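Local atomic coordinates of intracellular protease/amidase (Salmonella enterica subsp. enterica serovar Typhimurium, PDB entry 4K2H), a protein that is of uncertain function but binds zinc, belongs to the DJ-1/PfpI family and may act as a peptidase. Residues V9-P13 against Q77-L82; A40-A44 against A55-L59; L119-V125 against V145-L150. The protein carries 1 engineered substitution. All coordinates share one frame; numbering follows the deposited sequence.

Contact 1 of 3, residues V9-P13 against Q77-L82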
ATOM      1  N   VAL A   9     -10.202  -4.048  -9.556  1.00 26.55           N
ATOM      2  CA  VAL A   9      -9.184  -4.699  -8.727  1.00 26.07           C
ATOM      3  C   VAL A   9      -9.934  -5.788  -7.985  1.00 26.39           C
ATOM      4  O   VAL A   9     -10.896  -5.512  -7.261  1.00 25.65           O
ATOM      5  CB  VAL A   9      -8.527  -3.717  -7.743  1.00 26.62           C
ATOM      6  CG1 VAL A   9      -7.491  -4.408  -6.846  1.00 26.23           C
ATOM      7  CG2 VAL A   9      -7.879  -2.569  -8.491  1.00 26.98           C
ATOM      8  N   LEU A  10      -9.539  -7.033  -8.200  1.00 26.45           N
ATOM      9  CA  LEU A  10     -10.260  -8.138  -7.582  1.00 26.35           C
ATOM     10  C   LEU A  10      -9.686  -8.404  -6.202  1.00 25.32           C
ATOM     11  O   LEU A  10      -8.474  -8.545  -6.024  1.00 25.20           O
ATOM     12  CB  LEU A  10     -10.183  -9.414  -8.435  1.00 26.39           C
ATOM     13  CG  LEU A  10     -10.657  -9.286  -9.885  1.00 26.76           C
ATOM     14  CD1 LEU A  10     -10.745 -10.653 -10.525  1.00 26.99           C
ATOM     15  CD2 LEU A  10     -11.991  -8.581 -10.004  1.00 27.23           C
ATOM     16  N   LEU A  11     -10.583  -8.499  -5.232  1.00 25.20           N
ATOM     17  CA  LEU A  11     -10.190  -8.685  -3.848  1.00 23.94           C
ATOM     18  C   LEU A  11     -10.760  -9.981  -3.277  1.00 24.09           C
ATOM     19  O   LEU A  11     -11.901 -10.008  -2.865  1.00 24.26           O
ATOM     20  CB  LEU A  11     -10.646  -7.494  -3.004  1.00 23.38           C
ATOM     21  CG  LEU A  11     -10.100  -6.113  -3.346  1.00 23.38           C
ATOM     22  CD1 LEU A  11     -10.523  -5.106  -2.280  1.00 23.08           C
ATOM     23  CD2 LEU A  11      -8.580  -6.091  -3.523  1.00 23.06           C
ATOM     24  N   ALA A  12      -9.956 -11.033  -3.213  1.00 23.82           N
ATOM     25  CA  ALA A  12     -10.393 -12.282  -2.591  1.00 24.44           C
ATOM     26  C   ALA A  12      -9.890 -12.335  -1.132  1.00 24.55           C
ATOM     27  O   ALA A  12      -8.989 -11.584  -0.771  1.00 25.80           O
ATOM     28  CB  ALA A  12      -9.882 -13.471  -3.382  1.00 24.51           C
ATOM     29  N   PRO A  13     -10.456 -13.225  -0.292  1.00 24.53           N
ATOM     30  CA  PRO A  13      -9.938 -13.269   1.090  1.00 24.92           C
ATOM     31  C   PRO A  13      -8.471 -13.607   1.080  1.00 25.20           C
ATOM     32  O   PRO A  13      -8.060 -14.515   0.350  1.00 25.24           O
ATOM     33  CB  PRO A  13     -10.821 -14.360   1.775  1.00 25.18           C
ATOM     34  CG  PRO A  13     -12.113 -14.275   1.024  1.00 24.67           C
ATOM     35  CD  PRO A  13     -11.693 -14.015  -0.418  1.00 24.62           C
ATOM     36  N   GLN A  77      -3.129 -17.061   0.085  1.00 30.39           N
ATOM     37  CA  GLN A  77      -4.545 -17.417   0.034  1.00 31.31           C
ATOM     38  C   GLN A  77      -5.315 -16.568  -0.961  1.00 29.50           C
ATOM     39  O   GLN A  77      -6.313 -17.011  -1.477  1.00 31.38           O
ATOM     40  CB  GLN A  77      -5.231 -17.311   1.389  1.00 33.23           C
ATOM     41  CG  GLN A  77      -4.854 -18.436   2.335  1.00 36.45           C
ATOM     42  CD  GLN A  77      -3.461 -18.259   2.838  1.00 39.52           C
ATOM     43  OE1 GLN A  77      -3.146 -17.245   3.459  1.00 43.41           O
ATOM     44  NE2 GLN A  77      -2.592 -19.214   2.537  1.00 43.97           N
ATOM     45  N   GLY A  78      -4.913 -15.334  -1.178  1.00 27.42           N
ATOM     46  CA  GLY A  78      -5.643 -14.495  -2.086  1.00 27.55           C
ATOM     47  C   GLY A  78      -5.651 -15.132  -3.464  1.00 27.88           C
ATOM     48  O   GLY A  78      -6.678 -15.269  -4.090  1.00 27.25           O
ATOM     49  N   SER A  79      -4.484 -15.533  -3.931  1.00 28.78           N
ATOM     50  CA  SER A  79      -4.401 -16.036  -5.280  1.00 30.76           C
ATOM     51  C   SER A  79      -5.028 -17.451  -5.364  1.00 30.32           C
ATOM     52  O   SER A  79      -5.739 -17.740  -6.314  1.00 30.18           O
ATOM     53  CB  SER A  79      -2.972 -15.913  -5.809  1.00 31.75           C
ATOM     54  OG  SER A  79      -2.114 -16.671  -5.011  1.00 35.27           O
ATOM     55  N   ALA A  80      -4.895 -18.266  -4.323  1.00 30.62           N
ATOM     56  CA  ALA A  80      -5.615 -19.541  -4.270  1.00 31.28           C
ATOM     57  C   ALA A  80      -7.126 -19.338  -4.283  1.00 30.55           C
ATOM     58  O   ALA A  80      -7.843 -20.088  -4.940  1.00 31.43           O
ATOM     59  CB  ALA A  80      -5.204 -20.370  -3.036  1.00 32.13           C
ATOM     60  N   ASN A  81      -7.620 -18.326  -3.575  1.00 29.88           N
ATOM     61  CA  ASN A  81      -9.056 -18.090  -3.546  1.00 29.64           C
ATOM     62  C   ASN A  81      -9.541 -17.492  -4.881  1.00 29.52           C
ATOM     63  O   ASN A  81     -10.631 -17.825  -5.342  1.00 29.78           O
ATOM     64  CB  ASN A  81      -9.463 -17.212  -2.361  1.00 29.83           C
ATOM     65  CG  ASN A  81      -9.316 -17.922  -1.018  1.00 31.49           C
ATOM     66  OD1 ASN A  81      -9.505 -19.127  -0.911  1.00 32.27           O
ATOM     67  ND2 ASN A  81      -8.986 -17.159   0.020  1.00 31.02           N
ATOM     68  N   LEU A  82      -8.755 -16.642  -5.522  1.00 28.54           N
ATOM     69  CA  LEU A  82      -9.123 -16.224  -6.901  1.00 28.83           C
ATOM     70  C   LEU A  82      -9.235 -17.430  -7.821  1.00 29.87           C
ATOM     71  O   LEU A  82     -10.213 -17.561  -8.548  1.00 30.17           O
ATOM     72  CB  LEU A  82      -8.101 -15.241  -7.497  1.00 27.59           C
ATOM     73  CG  LEU A  82      -8.099 -13.841  -6.900  1.00 26.57           C
ATOM     74  CD1 LEU A  82      -6.931 -13.019  -7.396  1.00 27.14           C
ATOM     75  CD2 LEU A  82      -9.393 -13.116  -7.182  1.00 26.34           C
TER
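At the C-terminal end of strand 6-11, the middle strand of the parallel sheet in this DJ-1/PfpI alpha/beta fold, the chain runs out into a loop that meets helix 76-83. The backbones come nearest at Ala12 and Gly78, whose CA atoms lie 5.3 Å apart. Ala12 points its CB at the helix, where it rests 3.8 Å from Leu82 CD2 and 3.9 Å from Asn81 CB. The same Leu82 CD2 lies 4.0 Å from Leu10 CB, so one methyl touches both Leu10 and Ala12. Leu82 CG stands anti to its own carbonyl carbon (chi1 -71°), and this brings the end of the side chain nearer than its first bond suggests. Val88 of helix 86-97 touches both Leu10 and Leu82 and continues the apolar layer. The polar grip sits one residue further on, at the exposed Pro13, in the neighbourhood of the zinc ligand Glu16. Gly78 CA makes a CA-H...O contact of 3.4 Å with Pro13 O. Asn81 ND2 donates to that oxygen at 2.8 Å (N-H...O 153°), approaching from above the carbonyl plane while Pro13 O stays in the Asn81 amide plane.

Contact 2 of 3, residues A40-A44 against A55-L59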
ATOM      1  N   ALA A  40     -16.932 -13.131  -3.901  1.00 36.37           N
ATOM      2  CA  ALA A  40     -18.041 -13.992  -3.561  1.00 39.24           C
ATOM      3  C   ALA A  40     -19.178 -13.117  -3.007  1.00 39.97           C
ATOM      4  O   ALA A  40     -19.493 -12.075  -3.596  1.00 41.35           O
ATOM      5  CB  ALA A  40     -17.578 -15.071  -2.577  1.00 40.88           C
ATOM      6  N   GLU A  41     -19.744 -13.482  -1.865  1.00 38.81           N
ATOM      7  CA  GLU A  41     -21.043 -12.936  -1.426  1.00 40.57           C
ATOM      8  C   GLU A  41     -20.925 -11.729  -0.462  1.00 39.58           C
ATOM      9  O   GLU A  41     -21.907 -11.297   0.129  1.00 40.95           O
ATOM     10  CB  GLU A  41     -21.831 -14.046  -0.731  1.00 43.90           C
ATOM     11  CG  GLU A  41     -21.176 -14.542   0.589  1.00 48.39           C
ATOM     12  CD  GLU A  41     -19.794 -15.200   0.390  1.00 50.22           C
ATOM     13  OE1 GLU A  41     -18.804 -14.654   0.908  1.00 53.51           O
ATOM     14  OE2 GLU A  41     -19.676 -16.240  -0.311  1.00 52.64           O
ATOM     15  N   SER A  42     -19.729 -11.186  -0.304  1.00 38.04           N
ATOM     16  CA  SER A  42     -19.472 -10.248   0.762  1.00 38.14           C
ATOM     17  C   SER A  42     -18.700  -9.051   0.211  1.00 37.19           C
ATOM     18  O   SER A  42     -17.848  -9.225  -0.657  1.00 36.62           O
ATOM     19  CB  SER A  42     -18.647 -10.970   1.817  1.00 38.49           C
ATOM     20  OG  SER A  42     -18.174 -10.031   2.766  1.00 45.68           O
ATOM     21  N   ARG A  43     -18.998  -7.851   0.696  1.00 34.15           N
ATOM     22  CA  ARG A  43     -18.226  -6.673   0.330  1.00 33.37           C
ATOM     23  C   ARG A  43     -17.050  -6.413   1.243  1.00 32.62           C
ATOM     24  O   ARG A  43     -16.032  -5.865   0.806  1.00 31.10           O
ATOM     25  CB  ARG A  43     -19.124  -5.448   0.207  1.00 34.52           C
ATOM     26  CG  ARG A  43     -19.714  -5.387  -1.192  1.00 35.51           C
ATOM     27  CD  ARG A  43     -20.579  -4.174  -1.429  1.00 37.41           C
ATOM     28  NE  ARG A  43     -19.835  -2.950  -1.222  1.00 36.72           N
ATOM     29  CZ  ARG A  43     -20.396  -1.761  -1.103  1.00 37.21           C
ATOM     30  NH1 ARG A  43     -21.690  -1.636  -1.183  1.00 38.94           N
ATOM     31  NH2 ARG A  43     -19.649  -0.700  -0.866  1.00 38.71           N
ATOM     32  N   ALA A  44     -17.166  -6.817   2.502  1.00 31.31           N
ATOM     33  CA  ALA A  44     -16.021  -6.750   3.416  1.00 30.43           C
ATOM     34  C   ALA A  44     -15.083  -7.886   3.078  1.00 29.33           C
ATOM     35  O   ALA A  44     -15.517  -9.007   2.904  1.00 30.54           O
ATOM     36  CB  ALA A  44     -16.467  -6.844   4.862  1.00 30.74           C
ATOM     37  N   ALA A  55     -14.852  -3.530  -0.223  1.00 24.39           N
ATOM     38  CA  ALA A  55     -14.875  -3.357  -1.690  1.00 25.45           C
ATOM     39  C   ALA A  55     -15.978  -2.437  -2.200  1.00 26.20           C
ATOM     40  O   ALA A  55     -17.067  -2.336  -1.623  1.00 27.30           O
ATOM     41  CB  ALA A  55     -14.944  -4.711  -2.409  1.00 25.20           C
ATOM     42  N   ASP A  56     -15.708  -1.773  -3.304  1.00 27.23           N
ATOM     43  CA  ASP A  56     -16.738  -0.936  -3.944  1.00 28.73           C
ATOM     44  C   ASP A  56     -17.962  -1.764  -4.363  1.00 29.72           C
ATOM     45  O   ASP A  56     -19.115  -1.332  -4.216  1.00 29.41           O
ATOM     46  CB  ASP A  56     -16.166  -0.180  -5.144  1.00 28.78           C
ATOM     47  CG  ASP A  56     -15.085   0.810  -4.753  1.00 29.60           C
ATOM     48  OD1 ASP A  56     -15.265   1.477  -3.736  1.00 32.40           O
ATOM     49  OD2 ASP A  56     -14.035   0.916  -5.429  1.00 30.05           O
ATOM     50  N   SER A  57     -17.729  -2.974  -4.848  1.00 30.11           N
ATOM     51  CA  SER A  57     -18.840  -3.787  -5.312  1.00 30.24           C
ATOM     52  C   SER A  57     -18.396  -5.231  -5.351  1.00 30.31           C
ATOM     53  O   SER A  57     -17.389  -5.585  -4.745  1.00 29.01           O
ATOM     54  CB  SER A  57     -19.306  -3.255  -6.683  1.00 31.43           C
ATOM     55  OG  SER A  57     -20.232  -4.107  -7.314  1.00 32.52           O
ATOM     56  N   THR A  58     -19.130  -6.067  -6.081  1.00 32.80           N
ATOM     57  CA  THR A  58     -18.829  -7.480  -6.157  1.00 33.24           C
ATOM     58  C   THR A  58     -18.853  -7.902  -7.585  1.00 33.83           C
ATOM     59  O   THR A  58     -19.428  -7.227  -8.435  1.00 34.31           O
ATOM     60  CB  THR A  58     -19.855  -8.340  -5.380  1.00 35.53           C
ATOM     61  OG1 THR A  58     -21.164  -8.158  -5.931  1.00 37.98           O
ATOM     62  CG2 THR A  58     -19.899  -7.963  -3.931  1.00 36.48           C
ATOM     63  N   LEU A  59     -18.223  -9.038  -7.842  1.00 33.69           N
ATOM     64  CA  LEU A  59     -18.149  -9.599  -9.166  1.00 35.87           C
ATOM     65  C   LEU A  59     -19.535  -9.917  -9.664  1.00 36.45           C
ATOM     66  O   LEU A  59     -19.845  -9.715 -10.860  1.00 36.80           O
ATOM     67  CB  LEU A  59     -17.318 -10.881  -9.114  1.00 37.87           C
ATOM     68  CG  LEU A  59     -16.193 -11.098 -10.086  1.00 38.28           C
ATOM     69  CD1 LEU A  59     -15.357  -9.847 -10.258  1.00 39.47           C
ATOM     70  CD2 LEU A  59     -15.348 -12.246  -9.553  1.00 38.14           C
TER
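The backbones of 40-44 and 55-59 draw together at Arg43 and Ala55, whose CA atoms are 5.1 Å apart, and Ala55 N donates to Arg43 O at 2.8 Å. Arg43 also returns a bond through its side chain. Its NE donates a hydrogen bond to Ala55 O at 2.9 Å (N-H...O 151°), with that oxygen close to the guanidinium plane, while NH2 adds a weak bond of 3.1 Å to Ala55 O. Both polar atoms of the Ala55 backbone are therefore engaged by one residue. The bend at chi3 (59°) lays the guanidinium against 55-56, with Asp56 O over one of its faces, offset toward the rim. This loop pairing lies beside the edge of the parallel sheet of the DJ-1/PfpI fold: strand 57-58 is one of the two outermost strands of that sheet within the chain and bonds through Ser57 to Thr36 and Ala38 of strand 33-38. Asp56 points away from the loop and forms a salt bridge with Arg28. Thr58 CG2 lies 3.8 Å from Arg43 CG, the two side chains crossing at about a right angle. Thr58 OG1 is bonded to Ser60 OG, and the methyl is the branch that faces the loop, with Ser42 O 4.1 Å from Thr58 CG2.

Contact 3 of 3, residues L119-V125 against V145-L150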
ATOM      1  N   LEU A 119      -2.486 -18.716 -19.701  1.00 39.07           N
ATOM      2  CA  LEU A 119      -1.411 -17.780 -20.070  1.00 39.81           C
ATOM      3  C   LEU A 119      -1.263 -17.645 -21.583  1.00 41.44           C
ATOM      4  O   LEU A 119      -0.810 -16.602 -22.053  1.00 40.13           O
ATOM      5  CB  LEU A 119      -0.090 -18.139 -19.402  1.00 38.62           C
ATOM      6  CG  LEU A 119      -0.095 -17.704 -17.929  1.00 38.91           C
ATOM      7  CD1 LEU A 119       1.090 -18.285 -17.179  1.00 38.36           C
ATOM      8  CD2 LEU A 119      -0.152 -16.183 -17.775  1.00 38.42           C
ATOM      9  N   LYS A 120      -1.686 -18.676 -22.321  1.00 44.22           N
ATOM     10  CA  LYS A 120      -1.742 -18.655 -23.792  1.00 47.52           C
ATOM     11  C   LYS A 120      -0.363 -18.513 -24.387  1.00 46.77           C
ATOM     12  O   LYS A 120      -0.178 -17.793 -25.359  1.00 47.75           O
ATOM     13  CB  LYS A 120      -2.646 -17.523 -24.326  1.00 49.37           C
ATOM     14  CG  LYS A 120      -4.130 -17.805 -24.160  1.00 52.55           C
ATOM     15  CD  LYS A 120      -4.996 -16.728 -24.791  1.00 55.29           C
ATOM     16  CE  LYS A 120      -4.978 -15.458 -23.966  1.00 56.85           C
ATOM     17  NZ  LYS A 120      -5.573 -14.298 -24.682  1.00 58.92           N
ATOM     18  N   GLY A 121       0.601 -19.196 -23.784  1.00 47.43           N
ATOM     19  CA  GLY A 121       1.999 -19.093 -24.195  1.00 47.84           C
ATOM     20  C   GLY A 121       2.653 -17.750 -23.886  1.00 47.42           C
ATOM     21  O   GLY A 121       3.792 -17.539 -24.255  1.00 49.86           O
ATOM     22  N   ARG A 122       1.972 -16.833 -23.197  1.00 45.45           N
ATOM     23  CA  ARG A 122       2.525 -15.482 -23.093  1.00 43.18           C
ATOM     24  C   ARG A 122       3.669 -15.368 -22.114  1.00 41.22           C
ATOM     25  O   ARG A 122       3.822 -16.202 -21.210  1.00 39.82           O
ATOM     26  CB  ARG A 122       1.450 -14.459 -22.776  1.00 42.94           C
ATOM     27  CG  ARG A 122       0.564 -14.125 -23.974  1.00 43.99           C
ATOM     28  CD  ARG A 122      -0.638 -13.312 -23.527  1.00 43.70           C
ATOM     29  NE  ARG A 122      -1.473 -14.082 -22.585  1.00 43.39           N
ATOM     30  CZ  ARG A 122      -2.696 -13.732 -22.210  1.00 42.52           C
ATOM     31  NH1 ARG A 122      -3.268 -12.642 -22.698  1.00 44.57           N
ATOM     32  NH2 ARG A 122      -3.371 -14.496 -21.369  1.00 42.65           N
ATOM     33  N   ARG A 123       4.496 -14.343 -22.333  1.00 40.59           N
ATOM     34  CA  ARG A 123       5.561 -13.993 -21.400  1.00 40.85           C
ATOM     35  C   ARG A 123       4.960 -13.335 -20.157  1.00 38.27           C
ATOM     36  O   ARG A 123       4.055 -12.524 -20.267  1.00 36.53           O
ATOM     37  CB  ARG A 123       6.581 -13.063 -22.056  1.00 44.40           C
ATOM     38  CG  ARG A 123       7.421 -13.763 -23.132  1.00 47.72           C
ATOM     39  CD  ARG A 123       8.347 -12.781 -23.825  1.00 51.39           C
ATOM     40  NE  ARG A 123       7.560 -11.822 -24.598  1.00 54.54           N
ATOM     41  CZ  ARG A 123       7.376 -10.537 -24.290  1.00 57.73           C
ATOM     42  NH1 ARG A 123       6.612  -9.783 -25.086  1.00 59.47           N
ATOM     43  NH2 ARG A 123       7.941  -9.991 -23.210  1.00 58.50           N
ATOM     44  N   TYR A 124       5.484 -13.693 -18.984  1.00 36.92           N
ATOM     45  CA  TYR A 124       4.933 -13.249 -17.712  1.00 36.19           C
ATOM     46  C   TYR A 124       6.014 -13.398 -16.649  1.00 35.65           C
ATOM     47  O   TYR A 124       7.015 -14.095 -16.855  1.00 36.72           O
ATOM     48  CB  TYR A 124       3.699 -14.101 -17.335  1.00 35.35           C
ATOM     49  CG  TYR A 124       4.089 -15.465 -16.832  1.00 36.88           C
ATOM     50  CD1 TYR A 124       4.220 -15.693 -15.463  1.00 37.27           C
ATOM     51  CD2 TYR A 124       4.425 -16.508 -17.724  1.00 38.55           C
ATOM     52  CE1 TYR A 124       4.634 -16.911 -14.968  1.00 37.55           C
ATOM     53  CE2 TYR A 124       4.833 -17.747 -17.242  1.00 39.43           C
ATOM     54  CZ  TYR A 124       4.932 -17.940 -15.849  1.00 39.54           C
ATOM     55  OH  TYR A 124       5.321 -19.146 -15.297  1.00 39.51           O
ATOM     56  N   VAL A 125       5.801 -12.726 -15.523  1.00 34.56           N
ATOM     57  CA  VAL A 125       6.605 -12.895 -14.328  1.00 34.12           C
ATOM     58  C   VAL A 125       5.680 -13.166 -13.153  1.00 35.00           C
ATOM     59  O   VAL A 125       4.499 -12.845 -13.180  1.00 34.21           O
ATOM     60  CB  VAL A 125       7.487 -11.662 -14.042  1.00 34.67           C
ATOM     61  CG1 VAL A 125       6.668 -10.444 -13.635  1.00 34.05           C
ATOM     62  CG2 VAL A 125       8.539 -11.969 -12.984  1.00 34.58           C
ATOM     63  N   VAL A 145       6.643  -7.314 -16.828  1.00 37.72           N
ATOM     64  CA  VAL A 145       6.663  -7.937 -18.144  1.00 37.33           C
ATOM     65  C   VAL A 145       5.393  -7.556 -18.849  1.00 38.70           C
ATOM     66  O   VAL A 145       4.313  -7.609 -18.227  1.00 38.88           O
ATOM     67  CB  VAL A 145       6.704  -9.455 -18.002  1.00 37.52           C
ATOM     68  CG1 VAL A 145       6.578 -10.145 -19.361  1.00 39.42           C
ATOM     69  CG2 VAL A 145       7.986  -9.852 -17.299  1.00 38.65           C
ATOM     70  N   GLU A 146       5.501  -7.159 -20.117  1.00 39.88           N
ATOM     71  CA  GLU A 146       4.329  -6.892 -20.955  1.00 41.74           C
ATOM     72  C   GLU A 146       4.320  -7.756 -22.191  1.00 43.29           C
ATOM     73  O   GLU A 146       5.328  -7.836 -22.918  1.00 43.56           O
ATOM     74  CB  GLU A 146       4.330  -5.468 -21.452  1.00 44.16           C
ATOM     75  CG  GLU A 146       4.297  -4.440 -20.368  1.00 46.35           C
ATOM     76  CD  GLU A 146       4.333  -3.048 -20.951  1.00 49.00           C
ATOM     77  OE1 GLU A 146       3.389  -2.689 -21.696  1.00 51.53           O
ATOM     78  OE2 GLU A 146       5.307  -2.329 -20.656  1.00 49.78           O
ATOM     79  N   ASP A 147       3.182  -8.381 -22.459  1.00 42.40           N
ATOM     80  CA  ASP A 147       3.046  -9.185 -23.661  1.00 44.33           C
ATOM     81  C   ASP A 147       1.612  -9.134 -24.098  1.00 43.84           C
ATOM     82  O   ASP A 147       0.780  -9.811 -23.506  1.00 44.65           O
ATOM     83  CB  ASP A 147       3.486 -10.628 -23.398  1.00 45.64           C
ATOM     84  CG  ASP A 147       3.424 -11.507 -24.652  1.00 44.93           C
ATOM     85  OD1 ASP A 147       2.930 -11.054 -25.698  1.00 44.70           O
ATOM     86  OD2 ASP A 147       3.841 -12.667 -24.565  1.00 44.81           O
ATOM     87  N   GLY A 148       1.335  -8.324 -25.127  1.00 43.99           N
ATOM     88  CA  GLY A 148      -0.026  -8.085 -25.586  1.00 41.67           C
ATOM     89  C   GLY A 148      -0.826  -7.398 -24.495  1.00 39.51           C
ATOM     90  O   GLY A 148      -0.408  -6.375 -23.977  1.00 39.89           O
ATOM     91  N   ASN A 149      -1.964  -7.967 -24.123  1.00 36.80           N
ATOM     92  CA  ASN A 149      -2.815  -7.375 -23.098  1.00 36.71           C
ATOM     93  C   ASN A 149      -2.534  -7.942 -21.661  1.00 34.29           C
ATOM     94  O   ASN A 149      -3.307  -7.726 -20.732  1.00 32.17           O
ATOM     95  CB  ASN A 149      -4.283  -7.546 -23.491  1.00 37.19           C
ATOM     96  CG  ASN A 149      -4.698  -9.018 -23.589  1.00 39.33           C
ATOM     97  OD1 ASN A 149      -3.939  -9.846 -24.118  1.00 40.80           O
ATOM     98  ND2 ASN A 149      -5.894  -9.356 -23.068  1.00 38.36           N
ATOM     99  N   LEU A 150      -1.418  -8.654 -21.513  1.00 33.34           N
ATOM    100  CA  LEU A 150      -1.009  -9.215 -20.229  1.00 31.82           C
ATOM    101  C   LEU A 150       0.144  -8.394 -19.696  1.00 32.24           C
ATOM    102  O   LEU A 150       1.213  -8.321 -20.345  1.00 31.95           O
ATOM    103  CB  LEU A 150      -0.572 -10.661 -20.426  1.00 32.24           C
ATOM    104  CG  LEU A 150      -0.224 -11.410 -19.140  1.00 31.95           C
ATOM    105  CD1 LEU A 150      -1.414 -11.584 -18.182  1.00 31.16           C
ATOM    106  CD2 LEU A 150       0.342 -12.747 -19.564  1.00 33.32           C
TER
HETATM  107  O   HOH W   1       3.002 -10.418 -18.535  1.00 31.95           O
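Two tight turns meet here in the DJ-1/PfpI fold: a type I' turn from Leu119 to Arg122, leading into strand 123-124, and the type II' turn from Asp147 to Leu150 that closes the hairpin of strands 144-147 and 150-153. The segments are tied by a backbone N-H and a carboxylate: Arg123 N donates to Asp147 OD2 at 2.9 Å with a nearly straight N-H...O angle of 168°, using the anti lone pair of that oxygen. Asp147 holds CG anti to its backbone N (chi1 -177°), which carries the carboxylate across to the other segment. The Arg123 guanidinium stacks over it, the planes 17° apart; its salt bridge is long, NE to Asp147 OD2 3.8 Å, and is a matter of charge alone because no N-H points at the oxygen. NH1 of Arg123 instead makes a weak bond to the backbone O of Glu146; the Glu146 side chain forms a salt bridge with Arg169. Water 1 lies within hydrogen-bonding distance of Arg123 O and Val145 O, but has more acceptors in reach than protons to give.

NE of Arg122 closes back on its own turn. Leu119 O accepts from Arg122 NE at 2.7 Å and from Arg122 N at 3.0 Å, the two donors arriving from opposite faces of the carbonyl plane. Arg122 NH2 has a salt bridge to Asp96, which also takes Lys120 NZ and Asn149 ND2; the latter donates to Lys100 O too. Leu150 lies over one face of the Arg122 guanidinium and Lys120 CE over the other. Leu150 CD2 touches Leu119 CD2 at 3.9 Å, and Val145 CG2 reaches Val125 CB at 3.8 Å.

Overall arrangement
All three contacts belong to the DJ-1/PfpI fold. Contact 2 is nested in the loop that contact 1 closes, and contact 3 follows both along the chain. Contacts 1 and 2 have centres about 12 Å apart and share the parallel sheet, one at the end of strand 6-11 and the other at edge strand 57-58; they touch where Leu10 CD2 meets Leu59 CD1 at 3.6 Å. Contact 3 stands apart, its centre about 20 Å from that of contact 1 and about 28 Å from that of contact 2, on the opposite side of the chain's centre from contact 2. It abuts the other outermost strand, 101-104, so contacts 2 and 3 lie by the two outermost strands of that sheet.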